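NADH-rubredoxin oxidoreductase (Clostridium acetobutylicum, PDB 3KLJ) catalyses the NADH-dependent reduction of rubredoxin, using one bound FAD per subunit to pass electrons into the dioxygen-scavenging chain of this anaerobe. Local coordinates at residues K11-G16 with D34-N39; E240-R245 with E254-D259; G246-D251 with V266-G271. All coordinates share one frame; numbering follows the deposited sequence.

Interaction 1 of 3, residues K11-G16 with D34-N39; sequences KILILG and DITMIN. With FAD (flavin-adenine dinucleotide), chain B.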
loop_
_atom_site.group_PDB
_atom_site.type_symbol
_atom_site.label_atom_id
_atom_site.label_comp_id
_atom_site.label_asym_id
_atom_site.label_seq_id
_atom_site.Cartn_x
_atom_site.Cartn_y
_atom_site.Cartn_z
ATOM N N LYS A 11 -9.363 -26.011 -10.984
ATOM C CA LYS A 11 -7.930 -26.291 -10.905
ATOM C C LYS A 11 -7.260 -25.225 -10.030
ATOM O O LYS A 11 -6.711 -25.529 -8.963
ATOM C CB LYS A 11 -7.294 -26.314 -12.304
ATOM C CG LYS A 11 -7.288 -27.666 -13.033
ATOM C CD LYS A 11 -8.669 -28.095 -13.493
ATOM C CE LYS A 11 -8.607 -28.859 -14.813
ATOM N NZ LYS A 11 -7.616 -29.971 -14.780
ATOM N N ILE A 12 -7.324 -23.974 -10.493
ATOM C CA ILE A 12 -6.731 -22.842 -9.779
ATOM C C ILE A 12 -7.805 -21.975 -9.142
ATOM O O ILE A 12 -8.646 -21.380 -9.840
ATOM C CB ILE A 12 -5.841 -21.976 -10.702
ATOM C CG1 ILE A 12 -4.825 -22.861 -11.442
ATOM C CG2 ILE A 12 -5.174 -20.846 -9.907
ATOM C CD1 ILE A 12 -3.717 -22.096 -12.073
ATOM N N LEU A 13 -7.772 -21.931 -7.813
ATOM C CA LEU A 13 -8.634 -21.064 -7.032
ATOM C C LEU A 13 -7.838 -19.851 -6.586
ATOM O O LEU A 13 -6.789 -19.987 -5.955
ATOM C CB LEU A 13 -9.148 -21.779 -5.789
ATOM C CG LEU A 13 -10.619 -21.600 -5.408
ATOM C CD1 LEU A 13 -10.823 -21.619 -3.892
ATOM C CD2 LEU A 13 -11.264 -20.373 -6.047
ATOM N N ILE A 14 -8.350 -18.671 -6.922
ATOM C CA ILE A 14 -7.730 -17.415 -6.527
ATOM C C ILE A 14 -8.615 -16.707 -5.505
ATOM O O ILE A 14 -9.749 -16.301 -5.808
ATOM C CB ILE A 14 -7.440 -16.525 -7.757
ATOM C CG1 ILE A 14 -6.396 -17.199 -8.653
ATOM C CG2 ILE A 14 -6.953 -15.138 -7.338
ATOM C CD1 ILE A 14 -6.204 -16.515 -9.978
ATOM N N LEU A 15 -8.084 -16.571 -4.294
ATOM C CA LEU A 15 -8.792 -15.971 -3.177
ATOM C C LEU A 15 -8.465 -14.478 -3.079
ATOM O O LEU A 15 -7.412 -14.087 -2.552
ATOM C CB LEU A 15 -8.428 -16.719 -1.889
ATOM C CG LEU A 15 -9.393 -16.712 -0.706
ATOM C CD1 LEU A 15 -9.016 -17.806 0.332
ATOM C CD2 LEU A 15 -9.455 -15.326 -0.050
ATOM N N GLY A 16 -9.377 -13.659 -3.601
ATOM C CA GLY A 16 -9.223 -12.214 -3.680
ATOM C C GLY A 16 -8.986 -11.765 -5.113
ATOM O O GLY A 16 -8.123 -12.314 -5.805
ATOM N N ASP A 34 -8.596 -23.895 -16.162
ATOM C CA ASP A 34 -9.726 -23.868 -15.241
ATOM C C ASP A 34 -9.402 -22.976 -14.037
ATOM O O ASP A 34 -8.924 -23.451 -12.999
ATOM C CB ASP A 34 -10.071 -25.297 -14.802
ATOM C CG ASP A 34 -11.338 -25.377 -13.965
ATOM O OD1 ASP A 34 -12.057 -24.366 -13.827
ATOM O OD2 ASP A 34 -11.618 -26.474 -13.442
ATOM N N ILE A 35 -9.683 -21.683 -14.200
ATOM C CA ILE A 35 -9.342 -20.651 -13.219
ATOM C C ILE A 35 -10.596 -19.974 -12.659
ATOM O O ILE A 35 -11.454 -19.485 -13.418
ATOM C CB ILE A 35 -8.438 -19.561 -13.856
ATOM C CG1 ILE A 35 -7.267 -20.188 -14.620
ATOM C CG2 ILE A 35 -7.951 -18.557 -12.805
ATOM C CD1 ILE A 35 -6.779 -19.315 -15.780
ATOM N N THR A 36 -10.681 -19.928 -11.332
ATOM C CA THR A 36 -11.769 -19.246 -10.630
ATOM C C THR A 36 -11.234 -18.238 -9.624
ATOM O O THR A 36 -10.348 -18.556 -8.830
ATOM C CB THR A 36 -12.659 -20.259 -9.890
ATOM O OG1 THR A 36 -13.209 -21.163 -10.841
ATOM C CG2 THR A 36 -13.800 -19.576 -9.157
ATOM N N MET A 37 -11.792 -17.033 -9.658
ATOM C CA MET A 37 -11.446 -15.975 -8.726
ATOM C C MET A 37 -12.622 -15.672 -7.816
ATOM O O MET A 37 -13.745 -15.468 -8.290
ATOM C CB MET A 37 -11.087 -14.699 -9.480
ATOM C CG MET A 37 -10.031 -14.861 -10.554
ATOM S SD MET A 37 -9.639 -13.257 -11.288
ATOM C CE MET A 37 -8.602 -12.605 -9.972
ATOM N N ILE A 38 -12.352 -15.634 -6.514
ATOM C CA ILE A 38 -13.333 -15.223 -5.520
ATOM C C ILE A 38 -13.052 -13.774 -5.117
ATOM O O ILE A 38 -11.920 -13.455 -4.778
ATOM C CB ILE A 38 -13.251 -16.121 -4.260
ATOM C CG1 ILE A 38 -13.528 -17.585 -4.622
ATOM C CG2 ILE A 38 -14.220 -15.637 -3.177
ATOM C CD1 ILE A 38 -12.947 -18.577 -3.623
ATOM N N ASN A 39 -14.056 -12.897 -5.161
ATOM C CA ASN A 39 -13.860 -11.518 -4.675
ATOM C C ASN A 39 -14.977 -10.994 -3.789
ATOM O O ASN A 39 -16.150 -11.086 -4.146
ATOM C CB ASN A 39 -13.614 -10.545 -5.827
ATOM C CG ASN A 39 -12.962 -9.231 -5.368
ATOM O OD1 ASN A 39 -11.958 -9.210 -4.627
ATOM N ND2 ASN A 39 -13.535 -8.130 -5.812
HETATM P PA FAD B . -6.001 -5.714 -2.767
HETATM O O1A FAD B . -6.420 -5.274 -1.390
HETATM O O2A FAD B . -5.878 -4.564 -3.738
HETATM O O5B FAD B . -7.038 -6.792 -3.322
HETATM C C5B FAD B . -7.442 -7.891 -2.525
HETATM C C4B FAD B . -8.904 -8.221 -2.823
HETATM O O4B FAD B . -9.282 -9.402 -2.118
HETATM C C3B FAD B . -9.832 -7.109 -2.342
HETATM O O3B FAD B . -10.704 -6.742 -3.399
HETATM C C2B FAD B . -10.597 -7.707 -1.177
HETATM O O2B FAD B . -11.937 -7.268 -1.126
HETATM C C1B FAD B . -10.529 -9.198 -1.475
HETATM N N9A FAD B . -10.656 -10.048 -0.277
HETATM C C8A FAD B . -10.192 -9.790 0.985
HETATM N N7A FAD B . -10.518 -10.832 1.785
HETATM C C5A FAD B . -11.177 -11.755 1.055
HETATM C C6A FAD B . -11.733 -12.992 1.382
HETATM N N6A FAD B . -11.905 -13.331 2.661
HETATM N N1A FAD B . -12.368 -13.722 0.392
HETATM C C2A FAD B . -12.452 -13.237 -0.900
HETATM N N3A FAD B . -11.908 -12.005 -1.212
HETATM C C4A FAD B . -11.273 -11.275 -0.248
HETATM N N1 FAD B . 0.583 1.271 -3.785
HETATM C C2 FAD B . 1.674 1.804 -4.437
HETATM O O2 FAD B . 2.606 1.079 -4.740
HETATM N N3 FAD B . 1.714 3.141 -4.776
HETATM C C4 FAD B . 0.661 3.962 -4.447
HETATM O O4 FAD B . 0.735 5.156 -4.751
HETATM C C4X FAD B . -0.450 3.438 -3.771
HETATM N N5 FAD B . -1.529 4.243 -3.437
HETATM C C5X FAD B . -2.623 3.717 -2.776
HETATM C C6 FAD B . -3.707 4.538 -2.436
HETATM C C7 FAD B . -4.815 3.985 -1.775
HETATM C C7M FAD B . -5.978 4.860 -1.407
HETATM C C8 FAD B . -4.833 2.629 -1.447
HETATM C C8M FAD B . -6.007 2.011 -0.730
HETATM C C9 FAD B . -3.751 1.824 -1.782
HETATM C C9A FAD B . -2.647 2.361 -2.450
HETATM N N10 FAD B . -1.569 1.545 -2.791
HETATM C C10 FAD B . -0.479 2.081 -3.448
HETATM C "C1'" FAD B . -1.579 0.097 -2.423
HETATM C "C2'" FAD B . -1.994 -0.796 -3.572
HETATM O "O2'" FAD B . -3.340 -0.510 -3.895
HETATM C "C3'" FAD B . -1.852 -2.229 -3.098
HETATM O "O3'" FAD B . -0.484 -2.524 -2.885
HETATM C "C4'" FAD B . -2.413 -3.244 -4.079
HETATM O "O4'" FAD B . -3.780 -2.966 -4.357
HETATM C "C5'" FAD B . -2.321 -4.626 -3.445
HETATM O "O5'" FAD B . -3.017 -5.516 -4.280
HETATM P P FAD B . -3.541 -6.897 -3.694
HETATM O O1P FAD B . -4.198 -7.682 -4.818
HETATM O O2P FAD B . -2.441 -7.641 -2.978
HETATM O O3P FAD B . -4.613 -6.501 -2.554
#
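With CG1 of Ile14 anti to its carbonyl carbon and an extended chi2 (171°) carrying CD1 onward, this side chain lies beside that of Ile35, points the same way, and meets Ile35 CG2 with CD1 at 3.9 Å. Met37 also runs alongside Ile14, and the bend at its chi3 (77°) brings CE to 4.0 Å from Ile14 CG2. The two segments are the strands of a Rossmann-type beta-alpha-beta unit in the FAD-binding domain: strand 12-15, helix 19-28 and strand 35-38. Ile12, Ile14, Ile35 and Met37 share the sheet face covered by that helix, where they touch Ala25 and Ala28.

The strands are parallel, their axes diverging by only 17°. Ile12 and Ile14 each bond through both N and O, to Asp34 O and Thr36 N in the first case and to Thr36 O and Ile38 N in the second. On the face carrying Leu13 and Ile38, packing is tight, with Leu13 CD2 at 3.5 Å from Ile38 CD1. At the N-terminal end, Asp34 OD1 forms a salt bridge with Lys78 of the next strand in the sheet.

The C-terminal ends of both strands face the cofactor. A last backbone bond runs from Gly16 N to Ile38 O (2.8 Å). Leu15 CD2 approaches the adenine at N1A (3.4 Å), while Ile38 CG2 lies 3.8 Å from C2A of FAD. Asn39 OD1 accepts a bond from Ala17 N and stands 3.0 Å from the ribose hydroxyl O3B of FAD. Gly16, first glycine of a GxGxxG pattern, brings its bare CA to 3.2 Å from the ribose ring oxygen O4B of FAD.

Interaction 2 of 3, residues E240-R245 with E254-D259; sequences EIASKR and ETSIKD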
loop_
_atom_site.group_PDB
_atom_site.type_symbol
_atom_site.label_atom_id
_atom_site.label_comp_id
_atom_site.label_asym_id
_atom_site.label_seq_id
_atom_site.Cartn_x
_atom_site.Cartn_y
_atom_site.Cartn_z
ATOM N N GLU A 240 -2.543 -24.354 9.482
ATOM C CA GLU A 240 -1.137 -24.242 9.825
ATOM C C GLU A 240 -0.357 -23.360 8.849
ATOM O O GLU A 240 0.865 -23.441 8.786
ATOM C CB GLU A 240 -0.499 -25.631 9.953
ATOM C CG GLU A 240 -1.040 -26.452 11.116
ATOM C CD GLU A 240 -0.914 -25.734 12.448
ATOM O OE1 GLU A 240 -1.953 -25.498 13.104
ATOM O OE2 GLU A 240 0.222 -25.389 12.833
ATOM N N ILE A 241 -1.062 -22.515 8.095
ATOM C CA ILE A 241 -0.402 -21.586 7.177
ATOM C C ILE A 241 0.388 -20.565 8.005
ATOM O O ILE A 241 -0.177 -19.853 8.841
ATOM C CB ILE A 241 -1.412 -20.860 6.251
ATOM C CG1 ILE A 241 -2.065 -21.858 5.277
ATOM C CG2 ILE A 241 -0.726 -19.709 5.489
ATOM C CD1 ILE A 241 -3.386 -21.385 4.699
ATOM N N ALA A 242 1.697 -20.513 7.780
ATOM C CA ALA A 242 2.567 -19.680 8.605
ATOM C C ALA A 242 2.349 -18.216 8.293
ATOM O O ALA A 242 2.176 -17.838 7.132
ATOM C CB ALA A 242 4.026 -20.059 8.410
ATOM N N SER A 243 2.328 -17.399 9.342
ATOM C CA SER A 243 2.184 -15.962 9.181
ATOM C C SER A 243 2.898 -15.223 10.296
ATOM O O SER A 243 3.064 -15.744 11.402
ATOM C CB SER A 243 0.697 -15.555 9.140
ATOM O OG SER A 243 0.054 -15.821 10.379
ATOM N N LYS A 244 3.322 -14.002 10.000
ATOM C CA LYS A 244 3.753 -13.078 11.044
ATOM C C LYS A 244 2.898 -11.821 10.921
ATOM O O LYS A 244 1.812 -11.767 11.490
ATOM C CB LYS A 244 5.258 -12.781 10.950
ATOM C CG LYS A 244 6.156 -14.018 11.057
ATOM C CD LYS A 244 6.218 -14.582 12.471
ATOM C CE LYS A 244 6.949 -15.919 12.493
ATOM N NZ LYS A 244 7.072 -16.496 13.878
ATOM N N ARG A 245 3.385 -10.817 10.192
ATOM C CA ARG A 245 2.541 -9.711 9.766
ATOM C C ARG A 245 1.676 -10.203 8.599
ATOM O O ARG A 245 0.459 -10.046 8.614
ATOM C CB ARG A 245 3.377 -8.495 9.337
ATOM C CG ARG A 245 2.570 -7.419 8.575
ATOM C CD ARG A 245 3.368 -6.120 8.406
ATOM N NE ARG A 245 2.638 -5.164 7.578
ATOM C CZ ARG A 245 1.892 -4.166 8.051
ATOM N NH1 ARG A 245 1.763 -3.973 9.365
ATOM N NH2 ARG A 245 1.267 -3.363 7.205
ATOM N N GLU A 254 5.186 -19.771 -2.558
ATOM C CA GLU A 254 4.595 -20.906 -1.834
ATOM C C GLU A 254 4.526 -20.632 -0.335
ATOM O O GLU A 254 5.496 -20.153 0.251
ATOM C CB GLU A 254 5.437 -22.155 -2.055
ATOM C CG GLU A 254 5.522 -22.590 -3.507
ATOM C CD GLU A 254 6.492 -23.725 -3.728
ATOM O OE1 GLU A 254 7.616 -23.693 -3.169
ATOM O OE2 GLU A 254 6.129 -24.652 -4.478
ATOM N N THR A 255 3.385 -20.947 0.282
ATOM C CA THR A 255 3.218 -20.804 1.727
ATOM C C THR A 255 3.821 -22.034 2.435
ATOM O O THR A 255 4.437 -22.889 1.793
ATOM C CB THR A 255 1.717 -20.697 2.122
ATOM O OG1 THR A 255 1.097 -21.987 1.986
ATOM C CG2 THR A 255 0.977 -19.669 1.245
ATOM N N SER A 256 3.625 -22.092 3.753
ATOM C CA SER A 256 4.000 -23.228 4.606
ATOM C C SER A 256 3.355 -24.534 4.192
ATOM O O SER A 256 3.817 -25.608 4.552
ATOM C CB SER A 256 3.530 -22.954 6.030
ATOM O OG SER A 256 4.599 -22.537 6.824
ATOM N N ILE A 257 2.232 -24.429 3.484
ATOM C CA ILE A 257 1.397 -25.601 3.184
ATOM C C ILE A 257 1.412 -25.907 1.700
ATOM O O ILE A 257 1.207 -25.018 0.874
ATOM C CB ILE A 257 -0.074 -25.373 3.650
ATOM C CG1 ILE A 257 -0.137 -25.112 5.163
ATOM C CG2 ILE A 257 -0.992 -26.527 3.225
ATOM C CD1 ILE A 257 0.403 -26.249 6.057
ATOM N N LYS A 258 1.633 -27.172 1.373
ATOM C CA LYS A 258 1.689 -27.619 -0.015
ATOM C C LYS A 258 0.464 -27.157 -0.804
ATOM O O LYS A 258 -0.666 -27.199 -0.300
ATOM C CB LYS A 258 1.825 -29.146 -0.086
ATOM C CG LYS A 258 2.349 -29.670 -1.434
ATOM C CD LYS A 258 3.802 -29.219 -1.674
ATOM C CE LYS A 258 4.222 -29.336 -3.141
ATOM N NZ LYS A 258 5.244 -28.283 -3.469
ATOM N N ASP A 259 0.712 -26.681 -2.025
ATOM C CA ASP A 259 -0.338 -26.366 -3.003
ATOM C C ASP A 259 -1.148 -25.123 -2.652
ATOM O O ASP A 259 -2.118 -24.772 -3.355
ATOM C CB ASP A 259 -1.249 -27.574 -3.244
ATOM C CG ASP A 259 -0.558 -28.682 -4.018
ATOM O OD1 ASP A 259 -0.975 -29.842 -3.863
ATOM O OD2 ASP A 259 0.385 -28.399 -4.791
HETATM O O HOH W 1 3.003 -19.614 4.995
#
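Ile257 meets Ile241 and Glu240 across this surface contact, its CB directed toward the 240-245 segment. From CB, a chi1 of -60° sets CG1 beside the backbone N, where it packs on CG1 of Ile241 at 3.8 Å; the two isoleucine side chains cross at about a right angle. A chi2 of -60° then turns the terminal CD1 toward Glu240. There CD1 lies 3.9 Å from the carbonyl O of Glu240 and 4.0 Å from its CB, touching the root of the glutamate rather than its carboxylate. Pro90 also touches Ile257, from a neighbouring loop.

The backbone that presents Ile257 is shaped by an ST turn: Thr255 OG1 accepts from the backbone N two residues on, that of Ile257, at 3.1 Å. The same hydroxyl is hydrogen-bonded to Ile260 O, which fixes the turn to the start of strand 260-262, an outer strand of the parallel sheet in the FAD-binding domain. Thr255 CB comes within 4.3 Å of Ile241 CG2. Ile241 itself is buried, its side chain wedged among Ile236, Ile247, Ile260 and Ile110.

Beyond this apolar patch one water molecule also links the segments. It donates to Ala242 O at 2.9 Å and accepts from Ser256 N at 2.8 Å, bridging the two backbones.

Interaction 3 of 3, residues G246-D251 with V266-G271; sequences GILVND and VAEFYG
Leu248 and Glu268 lie side by side and point the same way, with CD1 of the leucine against CD of the carboxylate at 3.7 Å. The glutamate takes CG anti to its backbone N (chi1 175°) and stays extended beyond it, so that OE2 accepts a nearly straight bond from Gly246 N at 2.8 Å. Arg245 N adds a weak bond to the same oxygen, giving the buried carboxylate two successive backbone N-H groups, which would be expected to stabilise its negative charge.

Val249 and Phe269, by contrast, cross at about a right angle, and CG2 of the valine meets CB of the phenylalanine at 4.1 Å. Farther out, the ring turns its edge to the backbone: Val249 O lies in the ring plane, 3.5 Å from Phe269 CD1. Tyr298 makes an edge-to-face contact with the same ring. At the other end Ile247 and Val266 are set obliquely, CD1 of Ile247 touching CG2 of Val266 at 3.7 Å.

Ile247 N bonds to Val266 O, and Val249 N to Glu268 O. Between them Glu268 N reaches Ile247 O at 2.7 Å from 40° above the carbonyl plane. The strand axes make an angle of 41°.

Strands 247-249 and 267-269 form a two-stranded parallel sheet in the FAD-binding domain, whose second segment, 266-271, directly follows Asp265, a residue that hydrogen-bonds FAD, as in the second flavin-binding motif of glutathione reductase-type folds.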
loop_
_atom_site.group_PDB
_atom_site.type_symbol
_atom_site.label_atom_id
_atom_site.label_comp_id
_atom_site.label_asym_id
_atom_site.label_seq_id
_atom_site.Cartn_x
_atom_site.Cartn_y
_atom_site.Cartn_z
ATOM N N GLY A 246 2.326 -10.797 7.597
ATOM C CA GLY A 246 1.629 -11.340 6.446
ATOM C C GLY A 246 1.784 -12.842 6.375
ATOM O O GLY A 246 2.413 -13.440 7.258
ATOM N N ILE A 247 1.210 -13.453 5.336
ATOM C CA ILE A 247 1.384 -14.886 5.086
ATOM C C ILE A 247 2.810 -15.094 4.569
ATOM O O ILE A 247 3.226 -14.453 3.606
ATOM C CB ILE A 247 0.337 -15.454 4.069
ATOM C CG1 ILE A 247 -1.088 -15.326 4.624
ATOM C CG2 ILE A 247 0.643 -16.922 3.715
ATOM C CD1 ILE A 247 -2.187 -15.621 3.614
ATOM N N LEU A 248 3.547 -15.992 5.220
ATOM C CA LEU A 248 4.950 -16.223 4.890
ATOM C C LEU A 248 5.067 -16.991 3.573
ATOM O O LEU A 248 4.417 -18.032 3.405
ATOM C CB LEU A 248 5.644 -16.976 6.039
ATOM C CG LEU A 248 6.322 -16.215 7.204
ATOM C CD1 LEU A 248 5.779 -14.789 7.510
ATOM C CD2 LEU A 248 6.383 -17.051 8.477
ATOM N N VAL A 249 5.876 -16.476 2.638
ATOM C CA VAL A 249 6.087 -17.155 1.340
ATOM C C VAL A 249 7.557 -17.252 0.974
ATOM O O VAL A 249 8.356 -16.419 1.406
ATOM C CB VAL A 249 5.339 -16.461 0.170
ATOM C CG1 VAL A 249 3.838 -16.583 0.356
ATOM C CG2 VAL A 249 5.783 -15.001 0.035
ATOM N N ASN A 250 7.918 -18.284 0.207
ATOM C CA ASN A 250 9.258 -18.357 -0.389
ATOM C C ASN A 250 9.291 -17.605 -1.733
ATOM O O ASN A 250 8.342 -16.882 -2.066
ATOM C CB ASN A 250 9.826 -19.799 -0.439
ATOM C CG ASN A 250 9.119 -20.724 -1.462
ATOM O OD1 ASN A 250 9.419 -21.922 -1.531
ATOM N ND2 ASN A 250 8.187 -20.191 -2.216
ATOM N N ASP A 251 10.386 -17.741 -2.480
ATOM C CA ASP A 251 10.566 -17.003 -3.738
ATOM C C ASP A 251 9.623 -17.510 -4.841
ATOM O O ASP A 251 9.361 -16.796 -5.821
ATOM C CB ASP A 251 12.022 -17.099 -4.198
ATOM C CG ASP A 251 12.523 -18.529 -4.219
ATOM O OD1 ASP A 251 12.598 -19.144 -3.141
ATOM O OD2 ASP A 251 12.827 -19.041 -5.309
ATOM N N VAL A 266 -0.999 -9.316 1.129
ATOM C CA VAL A 266 -1.216 -10.287 2.199
ATOM C C VAL A 266 0.058 -11.091 2.550
ATOM O O VAL A 266 0.110 -11.742 3.593
ATOM C CB VAL A 266 -2.364 -11.282 1.853
ATOM C CG1 VAL A 266 -1.906 -12.311 0.796
ATOM C CG2 VAL A 266 -2.868 -12.008 3.123
ATOM N N ALA A 267 1.063 -11.028 1.680
ATOM C CA ALA A 267 2.203 -11.930 1.731
ATOM C C ALA A 267 3.472 -11.269 2.256
ATOM O O ALA A 267 3.755 -10.109 1.958
ATOM C CB ALA A 267 2.456 -12.529 0.348
ATOM N N GLU A 268 4.233 -12.033 3.034
ATOM C CA GLU A 268 5.454 -11.557 3.651
ATOM C C GLU A 268 6.630 -12.416 3.165
ATOM O O GLU A 268 6.656 -13.638 3.385
ATOM C CB GLU A 268 5.301 -11.609 5.176
ATOM C CG GLU A 268 6.550 -11.251 5.980
ATOM C CD GLU A 268 6.270 -11.134 7.485
ATOM O OE1 GLU A 268 7.242 -11.173 8.282
ATOM O OE2 GLU A 268 5.085 -10.985 7.874
ATOM N N PHE A 269 7.594 -11.760 2.526
ATOM C CA PHE A 269 8.696 -12.427 1.814
ATOM C C PHE A 269 10.007 -11.943 2.408
ATOM O O PHE A 269 10.347 -10.754 2.303
ATOM C CB PHE A 269 8.644 -12.064 0.322
ATOM C CG PHE A 269 9.788 -12.624 -0.489
ATOM C CD1 PHE A 269 9.975 -14.005 -0.612
ATOM C CD2 PHE A 269 10.676 -11.768 -1.145
ATOM C CE1 PHE A 269 11.032 -14.519 -1.368
ATOM C CE2 PHE A 269 11.719 -12.266 -1.911
ATOM C CZ PHE A 269 11.895 -13.650 -2.030
ATOM N N TYR A 270 10.740 -12.857 3.038
ATOM C CA TYR A 270 11.929 -12.489 3.800
ATOM C C TYR A 270 11.654 -11.331 4.765
ATOM O O TYR A 270 12.480 -10.430 4.921
ATOM C CB TYR A 270 13.096 -12.155 2.873
ATOM C CG TYR A 270 13.792 -13.383 2.336
ATOM C CD1 TYR A 270 13.624 -13.772 1.015
ATOM C CD2 TYR A 270 14.619 -14.160 3.161
ATOM C CE1 TYR A 270 14.283 -14.896 0.501
ATOM C CE2 TYR A 270 15.272 -15.293 2.657
ATOM C CZ TYR A 270 15.095 -15.651 1.330
ATOM O OH TYR A 270 15.716 -16.756 0.822
ATOM N N GLY A 271 10.491 -11.374 5.419
ATOM C CA GLY A 271 10.161 -10.403 6.460
ATOM C C GLY A 271 9.682 -9.065 5.908
ATOM O O GLY A 271 9.451 -8.118 6.668
#

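Overall arrangement
Following the chain from its N terminus, interaction 1 comes first and closes the loop that contains helix 19-28, pairing two strands of the five-stranded parallel sheet at the adenosine end of FAD. It is complete long before the others open, and no atoms of it touch theirs. Interactions 2 and 3 cross, their segments alternating along the chain: 240-245 closes on 254-259 around strand 247-249, while 246-251 closes on 266-271 around strand 260-262, an outer strand of the interaction 1 sheet. Their centres are 8 Å apart, and a probable hydrogen bond from Leu248 N to Ala242 O (3.0 Å) joins them. Together they tie the surface loops to the small two-stranded sheet.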